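Local atomic coordinates of exoribonuclease II, mitochondrial (Candida glabrata, PDB entry 6F3H), a protein that probably degrades RNA from its 3' end, as the exoribonuclease component of the mitochondrial RNA degradosome, and binds magnesium. Residues A[277-281]-A[282-286]; A[317-320]-A[321-324]; A[371-374]-A[375-378]; A[447-450]-A[451-454]; A[749-752]-A[753-757]. The protein carries 1 engineered substitution. All blocks are in the same frame, centred on the assembly; numbering follows the deposited sequence.

Contact 1: residues A[277-281]-A[282-286]; sequences AKLVN and DKDYH
Asp282 lies back across Lys278, one turn earlier, just as helix 251-281 gives out. Its CB sits 3.5 Å from Lys278 O, the carbonyl that the backbone N of Asp282 itself engages at 2.8 Å in a nearly straight bond (164°). With CG anti to the carbonyl carbon (chi1 -57°), the side chain swings beside its own backbone N and over that same oxygen. At the tip, OD1 leans toward the chain at Asn281, whereas OD2 comes 3.6 Å from Lys278 CG and rests on methylene rather than on charge. The lysine chain bends away at its far end, leaving NZ 5.6 Å from Asp282 OD2, so any attraction between the opposite charges probably acts only at a distance.

Next to this pair the backbone turns. Lys283, at positive phi, gives a weak bond from its N to Val280 O, and the N of Asp284 reaches Leu279 O at 2.9 Å. Asp284 then starts the next helix: OD1 accepts weakly from His286 N, while OD2 pairs with the hydroxyl of Ser287. Leu279 and Val280 lie against Ile288 of that new helix, so apolar side chains help to fill the angle between the two helices. One helix thus ends in a Schellman motif and the next, 285-291, begins directly at an aspartate N-cap.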
# COMPACT_ATOMS: atom_id res chain seq x y z
N ALA A 277 1.39 -39.03 6.75
CA ALA A 277 1.05 -39.30 5.37
C ALA A 277 0.20 -40.56 5.24
O ALA A 277 -0.65 -40.65 4.36
CB ALA A 277 2.33 -39.46 4.55
N LYS A 278 0.35 -41.50 6.16
CA LYS A 278 -0.48 -42.68 6.07
C LYS A 278 -1.93 -42.31 6.30
O LYS A 278 -2.80 -42.64 5.50
CB LYS A 278 -0.03 -43.74 7.05
CG LYS A 278 -0.41 -45.11 6.55
CD LYS A 278 -0.54 -46.10 7.67
CE LYS A 278 -0.15 -47.48 7.18
NZ LYS A 278 1.35 -47.62 6.94
N LEU A 279 -2.18 -41.56 7.38
CA LEU A 279 -3.53 -41.11 7.72
C LEU A 279 -4.18 -40.39 6.55
O LEU A 279 -5.37 -40.56 6.28
CB LEU A 279 -3.46 -40.18 8.92
CG LEU A 279 -2.76 -40.77 10.14
CD1 LEU A 279 -2.62 -39.76 11.23
CD2 LEU A 279 -3.61 -41.88 10.65
N VAL A 280 -3.41 -39.56 5.87
CA VAL A 280 -3.92 -38.84 4.71
C VAL A 280 -4.30 -39.81 3.60
O VAL A 280 -5.35 -39.67 2.97
CB VAL A 280 -2.87 -37.82 4.27
CG1 VAL A 280 -3.27 -37.17 2.99
CG2 VAL A 280 -2.72 -36.81 5.35
N ASN A 281 -3.46 -40.83 3.35
CA ASN A 281 -3.74 -41.75 2.27
C ASN A 281 -4.89 -42.66 2.61
O ASN A 281 -5.66 -43.05 1.73
CB ASN A 281 -2.51 -42.56 1.95
CG ASN A 281 -1.33 -41.70 1.64
OD1 ASN A 281 -1.44 -40.76 0.85
ND2 ASN A 281 -0.20 -42.01 2.25
N ASP A 282 -5.03 -43.01 3.88
CA ASP A 282 -6.17 -43.77 4.35
C ASP A 282 -7.38 -42.87 4.57
O ASP A 282 -8.45 -43.36 4.96
CB ASP A 282 -5.80 -44.51 5.63
CG ASP A 282 -4.60 -45.41 5.44
OD1 ASP A 282 -4.28 -45.75 4.28
OD2 ASP A 282 -3.96 -45.79 6.44
N LYS A 283 -7.25 -41.58 4.29
CA LYS A 283 -8.35 -40.64 4.41
C LYS A 283 -8.94 -40.58 5.81
O LYS A 283 -10.11 -40.22 5.98
CB LYS A 283 -9.45 -40.93 3.37
CG LYS A 283 -8.95 -41.13 1.96
CD LYS A 283 -9.54 -40.02 1.11
CE LYS A 283 -9.56 -40.33 -0.38
NZ LYS A 283 -9.01 -39.18 -1.21
N ASP A 284 -8.17 -40.89 6.84
CA ASP A 284 -8.70 -40.73 8.20
C ASP A 284 -8.30 -39.35 8.71
O ASP A 284 -7.28 -39.14 9.35
CB ASP A 284 -8.19 -41.82 9.14
CG ASP A 284 -8.43 -41.47 10.62
OD1 ASP A 284 -9.31 -40.63 10.91
OD2 ASP A 284 -7.79 -42.11 11.49
N TYR A 285 -9.17 -38.39 8.41
CA TYR A 285 -8.89 -37.02 8.77
C TYR A 285 -9.13 -36.78 10.24
O TYR A 285 -8.65 -35.78 10.78
CB TYR A 285 -9.73 -36.12 7.88
CG TYR A 285 -9.49 -36.43 6.42
CD1 TYR A 285 -8.19 -36.51 5.92
CD2 TYR A 285 -10.53 -36.70 5.55
CE1 TYR A 285 -7.94 -36.81 4.60
CE2 TYR A 285 -10.30 -37.00 4.22
CZ TYR A 285 -9.01 -37.06 3.75
OH TYR A 285 -8.76 -37.36 2.44
N HIS A 286 -9.82 -37.70 10.90
CA HIS A 286 -10.16 -37.51 12.30
C HIS A 286 -8.92 -37.49 13.20
O HIS A 286 -8.74 -36.59 14.03
CB HIS A 286 -11.14 -38.60 12.69
CG HIS A 286 -11.38 -38.68 14.15
ND1 HIS A 286 -10.68 -39.53 14.97
CD2 HIS A 286 -12.24 -37.99 14.95
CE1 HIS A 286 -11.09 -39.37 16.21
NE2 HIS A 286 -12.04 -38.44 16.23

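Contact 2: residues A[317-320]-A[321-324]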
# COMPACT_ATOMS: atom_id res chain seq x y z
N ILE A 317 8.14 -29.81 4.19
CA ILE A 317 6.88 -29.88 3.46
C ILE A 317 7.05 -30.69 2.18
O ILE A 317 6.14 -31.42 1.79
CB ILE A 317 6.38 -28.46 3.19
CG1 ILE A 317 5.81 -27.86 4.48
CG2 ILE A 317 5.43 -28.46 2.05
CD1 ILE A 317 5.49 -26.40 4.45
N SER A 318 8.21 -30.58 1.53
CA SER A 318 8.46 -31.41 0.35
C SER A 318 8.40 -32.89 0.70
O SER A 318 7.77 -33.68 -0.01
CB SER A 318 9.84 -31.07 -0.23
OG SER A 318 9.85 -29.77 -0.79
N LYS A 319 9.01 -33.26 1.83
CA LYS A 319 9.02 -34.65 2.27
C LYS A 319 7.61 -35.16 2.53
O LYS A 319 7.26 -36.29 2.17
CB LYS A 319 9.87 -34.77 3.53
CG LYS A 319 11.38 -34.87 3.28
CD LYS A 319 12.22 -34.56 4.50
CE LYS A 319 13.55 -35.29 4.43
NZ LYS A 319 13.87 -35.81 3.07
N ILE A 320 6.78 -34.32 3.14
CA ILE A 320 5.41 -34.71 3.41
C ILE A 320 4.63 -34.93 2.12
O ILE A 320 3.94 -35.94 1.96
CB ILE A 320 4.73 -33.63 4.25
CG1 ILE A 320 5.43 -33.51 5.59
CG2 ILE A 320 3.28 -33.95 4.40
CD1 ILE A 320 4.75 -32.60 6.50
N PHE A 321 4.70 -33.99 1.19
CA PHE A 321 4.02 -34.21 -0.07
C PHE A 321 4.56 -35.44 -0.75
O PHE A 321 3.80 -36.21 -1.35
CB PHE A 321 4.19 -33.01 -0.99
CG PHE A 321 3.36 -31.83 -0.59
CD1 PHE A 321 2.17 -31.99 0.05
CD2 PHE A 321 3.76 -30.56 -0.93
CE1 PHE A 321 1.41 -30.91 0.39
CE2 PHE A 321 3.00 -29.47 -0.59
CZ PHE A 321 1.83 -29.66 0.07
N ARG A 322 5.86 -35.66 -0.65
CA ARG A 322 6.46 -36.82 -1.29
C ARG A 322 5.88 -38.10 -0.72
O ARG A 322 5.81 -39.11 -1.41
CB ARG A 322 7.99 -36.78 -1.12
CG ARG A 322 8.71 -37.71 -2.06
CD ARG A 322 10.22 -37.94 -1.88
NE ARG A 322 10.86 -37.57 -0.62
CZ ARG A 322 10.94 -38.39 0.42
NH1 ARG A 322 10.38 -39.58 0.36
NH2 ARG A 322 11.57 -38.00 1.53
N HIS A 323 5.42 -38.07 0.51
CA HIS A 323 4.84 -39.25 1.13
C HIS A 323 3.35 -39.38 0.93
O HIS A 323 2.75 -40.27 1.53
CB HIS A 323 5.16 -39.28 2.61
CG HIS A 323 6.56 -39.69 2.90
ND1 HIS A 323 7.62 -38.81 2.84
CD2 HIS A 323 7.09 -40.90 3.20
CE1 HIS A 323 8.74 -39.45 3.13
NE2 HIS A 323 8.44 -40.72 3.35
N ILE A 324 2.70 -38.49 0.18
CA ILE A 324 1.25 -38.53 0.00
C ILE A 324 0.93 -38.77 -1.47
O ILE A 324 1.42 -38.05 -2.33
CB ILE A 324 0.58 -37.23 0.50
CG1 ILE A 324 0.70 -37.13 2.01
CG2 ILE A 324 -0.88 -37.24 0.13
CD1 ILE A 324 0.64 -35.76 2.50
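The C-terminal turn of helix 311-322 closes with His323 folding its ring back onto the carbonyl of Lys319. His323 ND1 donates to Lys319 O at 2.6 Å, and the bond is almost straight (173°). The oxygen lies practically in the plane of the imidazole, whereas the donor stands above the carbonyl plane and uses no lone pair squarely. A chi1 of -77° leaves the ring beside its own backbone N, edge toward the oxygen, which should fix its rotation and keep the hydrogen on ND1. The backbone N of His323 adds a weak bond to Lys319 O and a better one to Ile320 O at 3.0 Å, an i to i+3 bond appearing beside the i to i+4 bond as the helix ends.

Earlier in the turn the pattern is still that of a regular alpha helix: Phe321 N to Ile317 O at 3.0 Å, Arg322 N to Ser318 O at 2.8 Å. Ile317 and Phe321 run side by side, CG2 of the isoleucine 3.7 Å from CE2 of the ring, and the phenyl is received by Leu336, Cys337 and Leu340 of helix 334-343. Ile320 CG2 likewise lies alongside Ile324 CD1 at 3.7 Å, and Ile324 goes on to touch Ala277 and Val280 of helix 251-281. Lys319 and Arg322 point the same way, the ammonium at the guanidinium edge and in its plane, a close pair of like charges probably unfavourable in itself; Lys319 also makes a cation-pi contact with Tyr270.

Contact 3: residues A[371-374]-A[375-378]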
# COMPACT_ATOMS: atom_id res chain seq x y z
N VAL A 371 -6.05 -8.20 21.14
CA VAL A 371 -6.10 -7.39 22.35
C VAL A 371 -6.72 -6.03 22.05
O VAL A 371 -7.58 -5.53 22.78
CB VAL A 371 -4.67 -7.24 22.92
CG1 VAL A 371 -4.63 -6.13 23.98
CG2 VAL A 371 -4.15 -8.57 23.46
N GLU A 372 -6.28 -5.41 20.95
CA GLU A 372 -6.71 -4.07 20.62
C GLU A 372 -8.20 -4.03 20.32
O GLU A 372 -8.90 -3.14 20.80
CB GLU A 372 -5.89 -3.54 19.45
CG GLU A 372 -4.39 -3.47 19.79
CD GLU A 372 -3.50 -3.24 18.58
OE1 GLU A 372 -3.95 -3.47 17.43
OE2 GLU A 372 -2.33 -2.82 18.79
N GLN A 373 -8.71 -5.04 19.61
CA GLN A 373 -10.13 -5.01 19.27
C GLN A 373 -11.00 -5.28 20.49
O GLN A 373 -12.16 -4.88 20.50
CB GLN A 373 -10.45 -6.03 18.18
CG GLN A 373 -11.82 -5.81 17.53
CD GLN A 373 -11.77 -4.79 16.38
OE1 GLN A 373 -10.80 -4.03 16.26
NE2 GLN A 373 -12.81 -4.75 15.55
N LYS A 374 -10.44 -5.89 21.53
CA LYS A 374 -11.13 -5.94 22.81
C LYS A 374 -11.31 -4.53 23.38
O LYS A 374 -12.28 -4.27 24.09
CB LYS A 374 -10.36 -6.83 23.78
CG LYS A 374 -10.39 -8.32 23.41
CD LYS A 374 -10.40 -9.24 24.64
CE LYS A 374 -11.53 -8.90 25.63
NZ LYS A 374 -11.87 -10.05 26.53
N LEU A 375 -10.39 -3.62 23.09
CA LEU A 375 -10.59 -2.22 23.44
C LEU A 375 -11.60 -1.56 22.51
O LEU A 375 -12.51 -0.86 22.96
CB LEU A 375 -9.25 -1.49 23.37
CG LEU A 375 -9.06 -0.00 23.68
CD1 LEU A 375 -7.59 0.35 23.67
CD2 LEU A 375 -9.71 0.82 22.63
N TYR A 376 -11.42 -1.75 21.20
CA TYR A 376 -12.27 -1.09 20.22
C TYR A 376 -13.73 -1.44 20.41
O TYR A 376 -14.61 -0.59 20.22
CB TYR A 376 -11.85 -1.49 18.82
CG TYR A 376 -10.91 -0.54 18.16
CD1 TYR A 376 -9.99 0.18 18.90
CD2 TYR A 376 -10.96 -0.33 16.79
CE1 TYR A 376 -9.13 1.05 18.28
CE2 TYR A 376 -10.12 0.56 16.17
CZ TYR A 376 -9.20 1.25 16.91
OH TYR A 376 -8.35 2.14 16.26
N ASP A 377 -14.00 -2.68 20.77
CA ASP A 377 -15.39 -3.09 20.94
C ASP A 377 -16.05 -2.35 22.09
O ASP A 377 -17.25 -2.07 22.03
CB ASP A 377 -15.46 -4.59 21.16
CG ASP A 377 -15.09 -5.37 19.91
OD1 ASP A 377 -15.05 -4.74 18.83
OD2 ASP A 377 -14.82 -6.59 20.01
N THR A 378 -15.30 -2.03 23.14
CA THR A 378 -15.88 -1.35 24.28
C THR A 378 -15.46 0.11 24.38
O THR A 378 -15.74 0.75 25.39
CB THR A 378 -15.53 -2.08 25.58
OG1 THR A 378 -15.85 -1.22 26.68
CG2 THR A 378 -14.05 -2.43 25.63
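Gln373 meets both Tyr376 and Asp377 because its CG stands anti to the backbone N (chi1 -165°) and the chain then bends sharply at chi2 (85°), bringing the amide toward these two residues in the next turn. Asp377 answers with its CG beside its own backbone N, which sets the carboxylate over the same turn. From this pose OE1 of Gln373 comes 3.7 Å from CD2 of Tyr376, the amide turned only 29° from the ring plane although the two side chains cross at nearly a right angle. Gln373 CG, meanwhile, lies 3.6 Å from Asp377 OD1, and here amide and carboxylate stand close to perpendicular.

Two backbone bonds keep the turn helical: Tyr376 N to Glu372 O at 2.9 Å, in the carbonyl plane, and Asp377 N to Gln373 O, also 2.9 Å. Further partners use the polar ends. Gln373 OE1 accepts from Arg457, Glu372 forms a salt bridge with Lys456, and Tyr376 OH bonds to Met470 O. The contacts of the Gln373 side chain with Tyr376 and Asp377 are thus van der Waals in kind, while the bond from the arginine is consistent with the oxygen being placed at that end of the amide.

Contact 4: residues A[447-450]-A[451-454]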
# COMPACT_ATOMS: atom_id res chain seq x y z
N SER A 447 -1.58 10.89 24.19
CA SER A 447 -1.79 10.12 25.40
C SER A 447 -2.86 9.04 25.23
O SER A 447 -2.94 8.13 26.05
CB SER A 447 -2.19 11.04 26.56
N ASP A 448 -3.68 9.14 24.18
CA ASP A 448 -4.90 8.35 24.05
C ASP A 448 -4.66 6.98 23.45
O ASP A 448 -3.94 6.84 22.46
CB ASP A 448 -5.92 9.10 23.20
CG ASP A 448 -7.27 8.39 23.12
OD1 ASP A 448 -7.32 7.24 22.62
OD2 ASP A 448 -8.29 8.99 23.53
N ASP A 449 -5.33 5.97 24.02
CA ASP A 449 -5.21 4.60 23.53
C ASP A 449 -5.80 4.48 22.14
O ASP A 449 -5.11 4.12 21.18
CB ASP A 449 -5.93 3.63 24.46
CG ASP A 449 -5.23 3.44 25.78
OD1 ASP A 449 -4.04 3.82 25.90
OD2 ASP A 449 -5.90 2.91 26.71
N VAL A 450 -7.09 4.79 22.02
CA VAL A 450 -7.77 4.60 20.75
C VAL A 450 -7.05 5.37 19.66
O VAL A 450 -7.02 4.94 18.50
CB VAL A 450 -9.24 5.00 20.87
CG1 VAL A 450 -9.94 4.90 19.52
CG2 VAL A 450 -9.92 4.12 21.90
N LEU A 451 -6.44 6.48 20.01
CA LEU A 451 -5.79 7.23 18.95
C LEU A 451 -4.48 6.58 18.54
O LEU A 451 -4.21 6.44 17.34
CB LEU A 451 -5.57 8.67 19.39
CG LEU A 451 -4.83 9.51 18.36
CD1 LEU A 451 -5.71 9.67 17.13
CD2 LEU A 451 -4.48 10.87 18.95
N ARG A 452 -3.68 6.16 19.51
CA ARG A 452 -2.43 5.47 19.19
C ARG A 452 -2.71 4.25 18.33
O ARG A 452 -2.02 3.99 17.34
CB ARG A 452 -1.74 5.03 20.46
CG ARG A 452 -1.10 6.07 21.33
CD ARG A 452 -0.38 5.34 22.48
NE ARG A 452 -1.01 4.05 22.84
CZ ARG A 452 -0.57 2.84 22.47
NH1 ARG A 452 -1.24 1.75 22.86
NH2 ARG A 452 0.50 2.70 21.70
N VAL A 453 -3.71 3.46 18.72
CA VAL A 453 -4.05 2.28 17.96
C VAL A 453 -4.45 2.66 16.55
O VAL A 453 -4.03 2.04 15.57
CB VAL A 453 -5.18 1.52 18.66
CG1 VAL A 453 -5.62 0.35 17.81
CG2 VAL A 453 -4.73 1.11 20.01
N SER A 454 -5.27 3.69 16.43
CA SER A 454 -5.79 4.07 15.12
C SER A 454 -4.64 4.42 14.21
O SER A 454 -4.51 3.86 13.11
CB SER A 454 -6.72 5.26 15.28
OG SER A 454 -7.72 4.95 16.22
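Asp448 and Leu451 make the close half of this contact. OD1 of Asp448 accepts from Leu451 N at 2.9 Å, and the donor approaches from above the carboxylate plane, 43° out of it. Placing CG anti to the backbone N (chi1 -175°) turns the acid over the first turn of helix 449-456, part of the RNB domain, so that its CB also rests 3.9 Å from Leu451 CB. Further along, Val450 O takes the N of Ser454 at 3.0 Å; the serine hydroxyl is drawn to the same oxygen too, though at a separation too short to be trusted. Val450 and Val453 press against Leu375 and Tyr376 of helix 369-378, which covers this flank.

The solvent flank is slacker. Asp449 and Arg452 are both exposed, and Asp449 OD1 stays 4.3 Å from Arg452 NE, beyond a salt bridge. It is the methylene part of the arginine that comes in close, with CG passing Asp448 O, which accepts Arg452 N at 3.0 Å. Asp448 is therefore the N-cap: its carboxylate satisfies an amide that the opening turn leaves without a carbonyl, and its negative charge would probably be favoured by the helix start.

Contact 5: residues A[749-752]-A[753-757]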
# COMPACT_ATOMS: atom_id res chain seq x y z
N SER A 749 -5.06 -10.87 -2.56
CA SER A 749 -6.38 -11.47 -2.37
C SER A 749 -7.24 -11.42 -3.63
O SER A 749 -7.90 -12.40 -3.99
CB SER A 749 -7.12 -10.76 -1.27
OG SER A 749 -8.34 -11.44 -1.07
N SER A 750 -7.28 -10.27 -4.28
CA SER A 750 -8.12 -10.16 -5.46
C SER A 750 -7.62 -11.08 -6.55
O SER A 750 -8.41 -11.74 -7.23
CB SER A 750 -8.14 -8.72 -5.91
OG SER A 750 -8.74 -7.89 -4.92
N THR A 751 -6.31 -11.14 -6.73
CA THR A 751 -5.72 -12.16 -7.59
C THR A 751 -6.19 -13.55 -7.21
O THR A 751 -6.56 -14.35 -8.08
CB THR A 751 -4.22 -12.09 -7.52
OG1 THR A 751 -3.83 -10.76 -7.87
CG2 THR A 751 -3.66 -13.01 -8.49
N TYR A 752 -6.13 -13.89 -5.92
CA TYR A 752 -6.55 -15.21 -5.50
C TYR A 752 -7.93 -15.49 -6.03
O TYR A 752 -8.19 -16.55 -6.59
CB TYR A 752 -6.53 -15.33 -3.98
CG TYR A 752 -7.28 -16.52 -3.40
CD1 TYR A 752 -6.83 -17.83 -3.59
CD2 TYR A 752 -8.41 -16.35 -2.62
CE1 TYR A 752 -7.51 -18.92 -3.02
CE2 TYR A 752 -9.09 -17.44 -2.06
CZ TYR A 752 -8.65 -18.70 -2.26
OH TYR A 752 -9.39 -19.69 -1.66
N TRP A 753 -8.82 -14.49 -5.94
CA TRP A 753 -10.21 -14.67 -6.35
C TRP A 753 -10.38 -14.59 -7.86
O TRP A 753 -11.19 -15.33 -8.43
CB TRP A 753 -11.10 -13.64 -5.66
CG TRP A 753 -11.24 -13.86 -4.18
CD1 TRP A 753 -10.73 -13.07 -3.20
CD2 TRP A 753 -11.91 -14.95 -3.52
NE1 TRP A 753 -11.07 -13.58 -1.96
CE2 TRP A 753 -11.78 -14.74 -2.13
CE3 TRP A 753 -12.60 -16.07 -3.95
CZ2 TRP A 753 -12.31 -15.60 -1.19
CZ3 TRP A 753 -13.14 -16.93 -3.01
CH2 TRP A 753 -12.99 -16.69 -1.64
N THR A 754 -9.69 -13.68 -8.54
CA THR A 754 -9.68 -13.72 -10.00
C THR A 754 -9.37 -15.12 -10.48
O THR A 754 -10.12 -15.69 -11.28
CB THR A 754 -8.64 -12.77 -10.56
OG1 THR A 754 -8.87 -11.47 -10.03
CG2 THR A 754 -8.73 -12.73 -12.06
N LEU A 755 -8.28 -15.71 -9.96
CA LEU A 755 -7.83 -17.02 -10.43
C LEU A 755 -8.77 -18.13 -10.01
O LEU A 755 -9.09 -19.01 -10.82
CB LEU A 755 -6.43 -17.31 -9.91
CG LEU A 755 -5.29 -16.36 -10.29
CD1 LEU A 755 -3.95 -16.97 -9.92
CD2 LEU A 755 -5.31 -15.99 -11.74
N LYS A 756 -9.25 -18.11 -8.76
CA LYS A 756 -10.16 -19.15 -8.29
C LYS A 756 -11.41 -19.22 -9.17
O LYS A 756 -12.00 -20.29 -9.34
CB LYS A 756 -10.55 -18.88 -6.83
CG LYS A 756 -11.21 -20.03 -6.05
CD LYS A 756 -10.95 -19.96 -4.52
CE LYS A 756 -11.71 -21.06 -3.71
NZ LYS A 756 -12.16 -20.66 -2.32
N HIS A 757 -11.78 -18.09 -9.76
CA HIS A 757 -12.89 -18.07 -10.70
C HIS A 757 -12.48 -18.67 -12.04
O HIS A 757 -13.21 -19.50 -12.60
CB HIS A 757 -13.36 -16.64 -10.89
CG HIS A 757 -14.10 -16.43 -12.16
ND1 HIS A 757 -15.38 -16.90 -12.35
CD2 HIS A 757 -13.75 -15.81 -13.31
CE1 HIS A 757 -15.79 -16.58 -13.56
NE2 HIS A 757 -14.82 -15.91 -14.16
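Ser749 sends its carbonyl to Trp753 N at 3.0 Å, and its side chain turns the same way: OG lies 3.6 Å from Trp753 NE1. The two do not bond to each other; both bond to OD1 of Asp465, so a single carboxylate oxygen gathers the serine and the indole. Ser750 comes next, and its oxygen is gripped twice by Thr754. The backbone N arrives at 2.7 Å, close to the line of the C=O bond, while OG1 donates at 2.9 Å from above the carbonyl plane. A chi1 of -55° in Thr754 drops OG1 back over the preceding turn.

This i to i+4 pattern is that of the long alpha helix 725-761, here buried on one flank beneath strand 580-584, whose Val581 and Leu583 touch Trp753. Thr751 keeps the register: its O receives Leu755 N, and its CG2 runs alongside the leucine, while OG1 turns back to the carbonyl of Arg747.

Tyr752 carries most of the side-chain contact. Its ring offers an edge to the indole face in a T-shaped pair, with centroids 4.8 Å apart for the six-membered ring and planes at 64°; CD2 is the atom over the face, 3.8 Å from Trp753 CE2. Lys756 runs alongside the tyrosine, pointing the same way, its CD 3.5 Å from Tyr752 CZ. The lysine ends in a bond from NZ to Tyr752 OH at 3.0 Å, and that hydroxyl also has a weak link to Ser351 O.

Overall arrangement
All five are local contacts within helices or at their ends, met in chain order, and they fall into two touching pairs and one that touches none of the others. Contacts 1 and 2, about 13 Å apart between centres, join the end of helix 251-281 to that of helix 311-322, where Val280 and Ile324 pack together. Contacts 3 and 4 lie about 12 Å apart between centres: helices 369-378 and 449-456 pack through Leu375 and Val450, with a probable hydrogen bond between the hydroxyls of Tyr376 and Ser454. Contact 5, the interior of long helix 725-761, has its centre about 26 Å from contact 2's. The magnesium site at Asp401 and Asp410 lies away from all five; the two pairs illustrate how neighbouring helices meet.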